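Local coordinates for putative immunoglobulin-blocking virulence protein (Mycoplasma mycoides subsp. capri, PDB 7ADK) that probably captures host immunoglobulins and interferes with antigen binding, acting as a virulence factor, and here stands in a two-chain assembly with a lipoprotein, at residues K263-A266 against Q267-Y270; P271-K274 against S275-T279; N281-Y284 against I285-I288. All coordinates share one frame; numbering follows the deposited sequence.

Contact 1 (K263-A266 against Q267-Y270); sequences KSEA and QKEY
The amide of Gln267 reaches back to the backbone of Ser264 while, a little further along, Lys263 and Tyr270 cross at about a right angle. Gln267 holds CG beside its own backbone N (chi1 -72°), and the chain then runs fully extended, which carries the amide back to the preceding turn. NE2 donates to Ser264 O at 2.8 Å in a fairly straight bond (163°), and the acceptor lies in the plane of the Gln267 amide. Glutamine suits the position because its long, flexible chain brings an N-H donor to a main-chain carbonyl. Its CG also rests 4.1 Å from CB of Lys263, an alkyl contact beside the polar one.

Lys263 bends at chi2 and passes across the base of the tyrosine: CE lies 4.1 Å from Tyr270 CB. The ring leads away from this crossing, and the contact is one of methylene against methylene.

Between these side chains the backbone coils through a beta turn, in which Lys268 N donates to Glu265 O at 3.2 Å, and then a wider helical turn in which Tyr270 N donates to Ala266 O at 2.8 Å. The compact CB of Ala266, 3.6 Å from Gln267 N, fits the buried side against Trp286. On the outer side Glu265 and Lys268 carry opposite charges, but OE2 and NZ are 5.0 Å apart, too far for a salt bridge, though a weak electrostatic attraction is possible.

The turn leads into helix 270-273 and packs on helix 280-288, where Trp286 also receives Glu269 and Tyr270 and takes Lys263 in a cation-pi contact. Ser264 bonds through OG to the carbonyl of Asn290 and through its backbone N to Asp292, tying the turn to the loop beyond that helix.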
loop_
_atom_site.group_PDB
_atom_site.type_symbol
_atom_site.label_atom_id
_atom_site.label_comp_id
_atom_site.label_asym_id
_atom_site.label_seq_id
_atom_site.Cartn_x
_atom_site.Cartn_y
_atom_site.Cartn_z
ATOM N N LYS A 263 21.042 -32.397 41.071
ATOM C CA LYS A 263 22.325 -31.805 40.637
ATOM C C LYS A 263 23.512 -32.796 40.646
ATOM O O LYS A 263 24.669 -32.388 40.647
ATOM C CB LYS A 263 22.506 -30.516 41.466
ATOM C CG LYS A 263 23.756 -29.660 41.279
ATOM C CD LYS A 263 24.156 -29.326 39.840
ATOM C CE LYS A 263 25.293 -28.309 39.958
ATOM N NZ LYS A 263 25.983 -28.020 38.703
ATOM N N SER A 264 23.248 -34.102 40.598
ATOM C CA SER A 264 24.246 -35.191 40.491
ATOM C C SER A 264 25.357 -35.163 41.566
ATOM O O SER A 264 25.101 -34.843 42.719
ATOM C CB SER A 264 24.747 -35.309 39.040
ATOM O OG SER A 264 25.660 -34.305 38.677
ATOM N N GLU A 265 26.606 -35.510 41.249
ATOM C CA GLU A 265 27.769 -35.390 42.146
ATOM C C GLU A 265 28.229 -33.933 42.326
ATOM O O GLU A 265 28.836 -33.594 43.340
ATOM C CB GLU A 265 28.885 -36.307 41.622
ATOM C CG GLU A 265 30.259 -36.246 42.315
ATOM C CD GLU A 265 31.264 -35.237 41.717
ATOM O OE1 GLU A 265 30.883 -34.287 41.034
ATOM O OE2 GLU A 265 32.471 -35.402 41.904
ATOM N N ALA A 266 27.852 -33.043 41.407
ATOM C CA ALA A 266 28.167 -31.622 41.482
ATOM C C ALA A 266 27.499 -30.896 42.670
ATOM O O ALA A 266 27.785 -29.727 42.900
ATOM C CB ALA A 266 27.821 -30.990 40.139
ATOM N N GLN A 267 26.664 -31.582 43.451
ATOM C CA GLN A 267 26.209 -31.171 44.779
ATOM C C GLN A 267 27.344 -30.821 45.755
ATOM O O GLN A 267 27.160 -29.941 46.590
ATOM C CB GLN A 267 25.400 -32.313 45.403
ATOM C CG GLN A 267 24.035 -32.503 44.750
ATOM C CD GLN A 267 23.263 -33.639 45.406
ATOM O OE1 GLN A 267 22.610 -33.489 46.423
ATOM N NE2 GLN A 267 23.357 -34.840 44.901
ATOM N N LYS A 268 28.516 -31.470 45.677
ATOM C CA LYS A 268 29.678 -31.077 46.485
ATOM C C LYS A 268 30.327 -29.790 45.969
ATOM O O LYS A 268 30.784 -28.974 46.758
ATOM C CB LYS A 268 30.683 -32.236 46.581
ATOM C CG LYS A 268 30.178 -33.354 47.505
ATOM C CD LYS A 268 31.260 -34.364 47.899
ATOM C CE LYS A 268 31.734 -35.273 46.764
ATOM N NZ LYS A 268 30.801 -36.393 46.515
ATOM N N GLU A 269 30.397 -29.590 44.654
ATOM C CA GLU A 269 31.014 -28.393 44.055
ATOM C C GLU A 269 30.110 -27.149 44.109
ATOM O O GLU A 269 30.604 -26.040 44.294
ATOM C CB GLU A 269 31.421 -28.679 42.601
ATOM C CG GLU A 269 32.616 -29.634 42.476
ATOM C CD GLU A 269 33.220 -29.628 41.067
ATOM O OE1 GLU A 269 32.477 -29.776 40.076
ATOM O OE2 GLU A 269 34.450 -29.497 40.926
ATOM N N TYR A 270 28.794 -27.314 43.964
ATOM C CA TYR A 270 27.821 -26.231 43.816
ATOM C C TYR A 270 27.858 -25.147 44.908
ATOM O O TYR A 270 27.962 -23.977 44.539
ATOM C CB TYR A 270 26.418 -26.829 43.638
ATOM C CG TYR A 270 25.277 -25.835 43.774
ATOM C CD1 TYR A 270 24.830 -25.070 42.681
ATOM C CD2 TYR A 270 24.661 -25.661 45.025
ATOM C CE1 TYR A 270 23.793 -24.136 42.840
ATOM C CE2 TYR A 270 23.632 -24.725 45.194
ATOM C CZ TYR A 270 23.192 -23.957 44.101
ATOM O OH TYR A 270 22.190 -23.065 44.261
#

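Contact 2 (P271-K274 against S275-T279); sequences PKLK and SKFQT
Leu273 and Phe277, four residues apart, meet beside the type I beta turn 273-276 that carries the chain out of helix 270-273, on the side facing helix 280-288. The turn is closed by Lys276 N donating to Leu273 O at 2.8 Å. CG and CD2 of Leu273 lie by the CE2-CZ end of the Phe277 ring, with CD2 3.7 Å from CZ, and the two side chains cross obliquely. A branched leucine and a flat aromatic suit this side, since both also lie against Trp286 of helix 280-288, the rings of Phe277 and Trp286 meeting at about 45°.

The outer side is looser. Lys272 and Lys276 are exposed, their long chains bent repeatedly and their charged ends suited to water; of the Lys276 side chain, CB and CG stay beside the Leu273 carbonyl, CB 3.4 Å from Leu273 O. Lys274, by contrast, lays its chain toward Glu283. The outer face is not wholly given to solvent, because the neighbouring lipoprotein chain places Val351 against Ser275 and its Ser352 makes a weak hydrogen bond to Lys274 O.

Ser275 OG lies between its own backbone N and carbonyl carbon (chi1 68°), and from there the hydroxyl donates to Lys272 O at 2.8 Å, almost in line with that carbonyl, while the backbone N of Ser275 adds a weak bond to the same oxygen.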
loop_
_atom_site.group_PDB
_atom_site.type_symbol
_atom_site.label_atom_id
_atom_site.label_comp_id
_atom_site.label_asym_id
_atom_site.label_seq_id
_atom_site.Cartn_x
_atom_site.Cartn_y
_atom_site.Cartn_z
ATOM N N PRO A 271 27.816 -25.465 46.217
ATOM C CA PRO A 271 27.682 -24.454 47.265
ATOM C C PRO A 271 28.893 -23.518 47.387
ATOM O O PRO A 271 28.738 -22.371 47.816
ATOM C CB PRO A 271 27.413 -25.230 48.553
ATOM C CG PRO A 271 27.970 -26.616 48.293
ATOM C CD PRO A 271 27.758 -26.794 46.801
ATOM N N LYS A 272 30.081 -23.971 46.967
ATOM C CA LYS A 272 31.279 -23.128 46.860
ATOM C C LYS A 272 31.296 -22.396 45.524
ATOM O O LYS A 272 31.365 -21.168 45.490
ATOM C CB LYS A 272 32.550 -23.968 47.080
ATOM C CG LYS A 272 32.635 -24.638 48.461
ATOM C CD LYS A 272 32.573 -23.663 49.639
ATOM C CE LYS A 272 32.846 -24.335 50.984
ATOM N NZ LYS A 272 31.795 -25.289 51.375
ATOM N N LEU A 273 31.184 -23.149 44.424
ATOM C CA LEU A 273 31.353 -22.651 43.056
ATOM C C LEU A 273 30.292 -21.614 42.659
ATOM O O LEU A 273 30.593 -20.749 41.845
ATOM C CB LEU A 273 31.373 -23.856 42.094
ATOM C CG LEU A 273 31.867 -23.545 40.669
ATOM C CD1 LEU A 273 33.384 -23.473 40.576
ATOM C CD2 LEU A 273 31.416 -24.644 39.726
ATOM N N LYS A 274 29.102 -21.629 43.275
ATOM C CA LYS A 274 28.027 -20.635 43.096
ATOM C C LYS A 274 28.506 -19.183 43.164
ATOM O O LYS A 274 28.049 -18.346 42.393
ATOM C CB LYS A 274 26.958 -20.923 44.170
ATOM C CG LYS A 274 25.827 -19.893 44.277
ATOM C CD LYS A 274 24.963 -19.803 43.014
ATOM C CE LYS A 274 24.185 -18.500 42.900
ATOM N NZ LYS A 274 23.236 -18.301 43.995
ATOM N N SER A 275 29.451 -18.891 44.053
ATOM C CA SER A 275 30.084 -17.570 44.208
ATOM C C SER A 275 31.063 -17.172 43.085
ATOM O O SER A 275 31.450 -16.016 42.995
ATOM C CB SER A 275 30.794 -17.520 45.564
ATOM O OG SER A 275 31.910 -18.389 45.615
ATOM N N LYS A 276 31.473 -18.111 42.226
ATOM C CA LYS A 276 32.621 -17.985 41.311
ATOM C C LYS A 276 32.229 -17.869 39.828
ATOM O O LYS A 276 33.062 -18.125 38.961
ATOM C CB LYS A 276 33.621 -19.135 41.562
ATOM C CG LYS A 276 34.008 -19.421 43.029
ATOM C CD LYS A 276 34.590 -18.227 43.805
ATOM C CE LYS A 276 35.978 -17.770 43.347
ATOM N NZ LYS A 276 37.061 -18.610 43.888
ATOM N N PHE A 277 30.992 -17.472 39.514
ATOM C CA PHE A 277 30.523 -17.272 38.135
ATOM C C PHE A 277 30.393 -15.796 37.747
ATOM O O PHE A 277 29.914 -14.958 38.509
ATOM C CB PHE A 277 29.219 -18.029 37.881
ATOM C CG PHE A 277 29.425 -19.514 37.726
ATOM C CD1 PHE A 277 30.070 -20.008 36.577
ATOM C CD2 PHE A 277 28.988 -20.405 38.715
ATOM C CE1 PHE A 277 30.269 -21.389 36.417
ATOM C CE2 PHE A 277 29.175 -21.787 38.546
ATOM C CZ PHE A 277 29.816 -22.278 37.400
ATOM N N GLN A 278 30.833 -15.489 36.526
ATOM C CA GLN A 278 30.955 -14.116 36.004
ATOM C C GLN A 278 29.668 -13.525 35.393
ATOM O O GLN A 278 29.595 -12.318 35.160
ATOM C CB GLN A 278 32.083 -14.067 34.956
ATOM C CG GLN A 278 33.495 -14.208 35.546
ATOM C CD GLN A 278 33.781 -15.577 36.149
ATOM O OE1 GLN A 278 33.490 -16.613 35.571
ATOM N NE2 GLN A 278 34.312 -15.650 37.340
ATOM N N THR A 279 28.668 -14.351 35.083
ATOM C CA THR A 279 27.420 -13.962 34.404
ATOM C C THR A 279 26.328 -14.939 34.819
ATOM O O THR A 279 26.639 -16.111 35.015
ATOM C CB THR A 279 27.584 -14.035 32.871
ATOM O OG1 THR A 279 28.740 -13.388 32.395
ATOM C CG2 THR A 279 26.428 -13.441 32.086
#

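Contact 3 (N281-Y284 against I285-I288); sequences NQEY and IWLI
Ile285 lies along the carbonyl of Asn281, one helical turn earlier. Its CB is 3.3 Å from Asn281 O. The next atom out, CG1, is set beside the backbone N of Ile285 (chi1 -75°), a position that keeps it near the same oxygen, at 3.2 Å. The terminal CD1 runs on past it, 3.5 Å from Asn281 O and a little further from the carbonyl carbon. CB and the CG1-CD1 arm thus run beside that peptide oxygen. Isoleucine suits this buried place because its apolar side chain also packs on Ile227 of helix 227-235.

The same oxygen is the acceptor of a regular alpha-helical bond from Ile285 N, 3.0 Å and nearly straight at 167°. Helix 280-288 is less regular beyond this point: Trp286 N turns to Glu283 O at 2.8 Å, a three-residue bond of the 3-10 kind, and Tyr284 O draws weak bonds from both Leu287 N and Ile288 N.

Glu283 starts out with CB pointing away from these later residues, but the bend at chi2 (58°) returns its carboxylate along the helix toward the next turn. There it lies over the CD2 methyl of Leu287, with OE2 3.6 Å from Leu287 CD2. OE1 is also near the indole, 4.1 Å from Trp286 CE3, and the carboxylate and indole planes are only 17° apart. These are packing contacts; the aliphatic chain of Lys274 and the ring of Phe277 also adjoin this buried acid, and the nearby lysine may help to favour its negative charge.

Tyr284 turns its ring edge to the N of Asn281. It leans on Lys250 and Leu253 of helix 247-253, and its CB touches Leu287 CD2, the side chain of Leu287 likewise packing on Leu253.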
loop_
_atom_site.group_PDB
_atom_site.type_symbol
_atom_site.label_atom_id
_atom_site.label_comp_id
_atom_site.label_asym_id
_atom_site.label_seq_id
_atom_site.Cartn_x
_atom_site.Cartn_y
_atom_site.Cartn_z
ATOM N N ASN A 281 23.910 -16.465 32.981
ATOM C CA ASN A 281 23.896 -17.560 31.994
ATOM C C ASN A 281 25.062 -18.548 32.174
ATOM O O ASN A 281 24.820 -19.746 32.151
ATOM C CB ASN A 281 23.850 -17.006 30.553
ATOM C CG ASN A 281 22.480 -16.498 30.116
ATOM O OD1 ASN A 281 21.440 -16.951 30.559
ATOM N ND2 ASN A 281 22.429 -15.542 29.223
ATOM N N GLN A 282 26.295 -18.079 32.401
ATOM C CA GLN A 282 27.456 -18.943 32.689
ATOM C C GLN A 282 27.236 -19.826 33.927
ATOM O O GLN A 282 27.594 -20.995 33.901
ATOM C CB GLN A 282 28.725 -18.096 32.887
ATOM C CG GLN A 282 29.166 -17.425 31.588
ATOM C CD GLN A 282 30.547 -16.777 31.677
ATOM O OE1 GLN A 282 31.566 -17.442 31.750
ATOM N NE2 GLN A 282 30.665 -15.470 31.647
ATOM N N GLU A 283 26.607 -19.296 34.975
ATOM C CA GLU A 283 26.057 -20.096 36.071
ATOM C C GLU A 283 25.031 -21.128 35.593
ATOM O O GLU A 283 25.262 -22.325 35.731
ATOM C CB GLU A 283 25.541 -19.165 37.187
ATOM C CG GLU A 283 24.581 -19.721 38.254
ATOM C CD GLU A 283 25.027 -20.912 39.109
ATOM O OE1 GLU A 283 26.006 -21.616 38.788
ATOM O OE2 GLU A 283 24.345 -21.154 40.129
ATOM N N TYR A 284 23.882 -20.742 35.042
ATOM C CA TYR A 284 22.773 -21.699 35.035
ATOM C C TYR A 284 22.851 -22.678 33.840
ATOM O O TYR A 284 22.295 -23.768 33.903
ATOM C CB TYR A 284 21.494 -20.977 35.512
ATOM C CG TYR A 284 20.568 -20.161 34.630
ATOM C CD1 TYR A 284 21.000 -18.941 34.101
ATOM C CD2 TYR A 284 19.199 -20.240 34.946
ATOM C CE1 TYR A 284 20.116 -17.929 33.687
ATOM C CE2 TYR A 284 18.294 -19.227 34.594
ATOM C CZ TYR A 284 18.743 -18.075 33.928
ATOM O OH TYR A 284 17.874 -17.100 33.578
ATOM N N ILE A 285 23.757 -22.427 32.876
ATOM C CA ILE A 285 24.364 -23.435 31.975
ATOM C C ILE A 285 25.028 -24.588 32.752
ATOM O O ILE A 285 24.903 -25.760 32.391
ATOM C CB ILE A 285 25.389 -22.760 31.017
ATOM C CG1 ILE A 285 24.644 -21.977 29.914
ATOM C CG2 ILE A 285 26.360 -23.752 30.353
ATOM C CD1 ILE A 285 25.519 -21.112 29.003
ATOM N N TRP A 286 25.745 -24.290 33.835
ATOM C CA TRP A 286 26.400 -25.292 34.668
ATOM C C TRP A 286 25.395 -26.096 35.503
ATOM O O TRP A 286 25.735 -27.180 35.972
ATOM C CB TRP A 286 27.512 -24.623 35.497
ATOM C CG TRP A 286 28.420 -25.517 36.281
ATOM C CD1 TRP A 286 29.523 -26.141 35.820
ATOM C CD2 TRP A 286 28.328 -25.885 37.685
ATOM N NE1 TRP A 286 30.040 -26.954 36.804
ATOM C CE2 TRP A 286 29.313 -26.870 37.962
ATOM C CE3 TRP A 286 27.531 -25.462 38.766
ATOM C CZ2 TRP A 286 29.421 -27.490 39.210
ATOM C CZ3 TRP A 286 27.692 -26.018 40.046
ATOM C CH2 TRP A 286 28.600 -27.062 40.260
ATOM N N LEU A 287 24.146 -25.657 35.682
ATOM C CA LEU A 287 23.095 -26.502 36.268
ATOM C C LEU A 287 22.622 -27.550 35.257
ATOM O O LEU A 287 22.794 -28.732 35.505
ATOM C CB LEU A 287 21.921 -25.686 36.845
ATOM C CG LEU A 287 22.055 -25.062 38.238
ATOM C CD1 LEU A 287 22.505 -26.069 39.274
ATOM C CD2 LEU A 287 22.992 -23.883 38.293
ATOM N N ILE A 288 22.106 -27.152 34.100
ATOM C CA ILE A 288 21.614 -28.076 33.066
ATOM C C ILE A 288 22.679 -29.090 32.631
ATOM O O ILE A 288 22.374 -30.273 32.530
ATOM C CB ILE A 288 21.021 -27.310 31.858
ATOM C CG1 ILE A 288 22.032 -26.397 31.140
ATOM C CG2 ILE A 288 19.819 -26.497 32.317
ATOM C CD1 ILE A 288 21.473 -25.529 30.019
#

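Overall arrangement
Read from the N terminus, the three contacts follow in series, none nested within another, and all lie at one end of the elongated chain. Contact 1 closes the turns in the loop after helix 247-253; contact 2 follows at once and closes the turn between helices 270-273 and 280-288; contact 3 lies within the second of these. The chain folds back so that contact 3 touches both others, their centres 13 and 10 Å from its own. Lys263 CE of contact 1 meets Leu287 CD1 of contact 3, and Phe277 CE1 of contact 2 comes near Gln282 O. Contact 3 reaches helices 227-235 and 247-253, while contact 2 borders the lipoprotein.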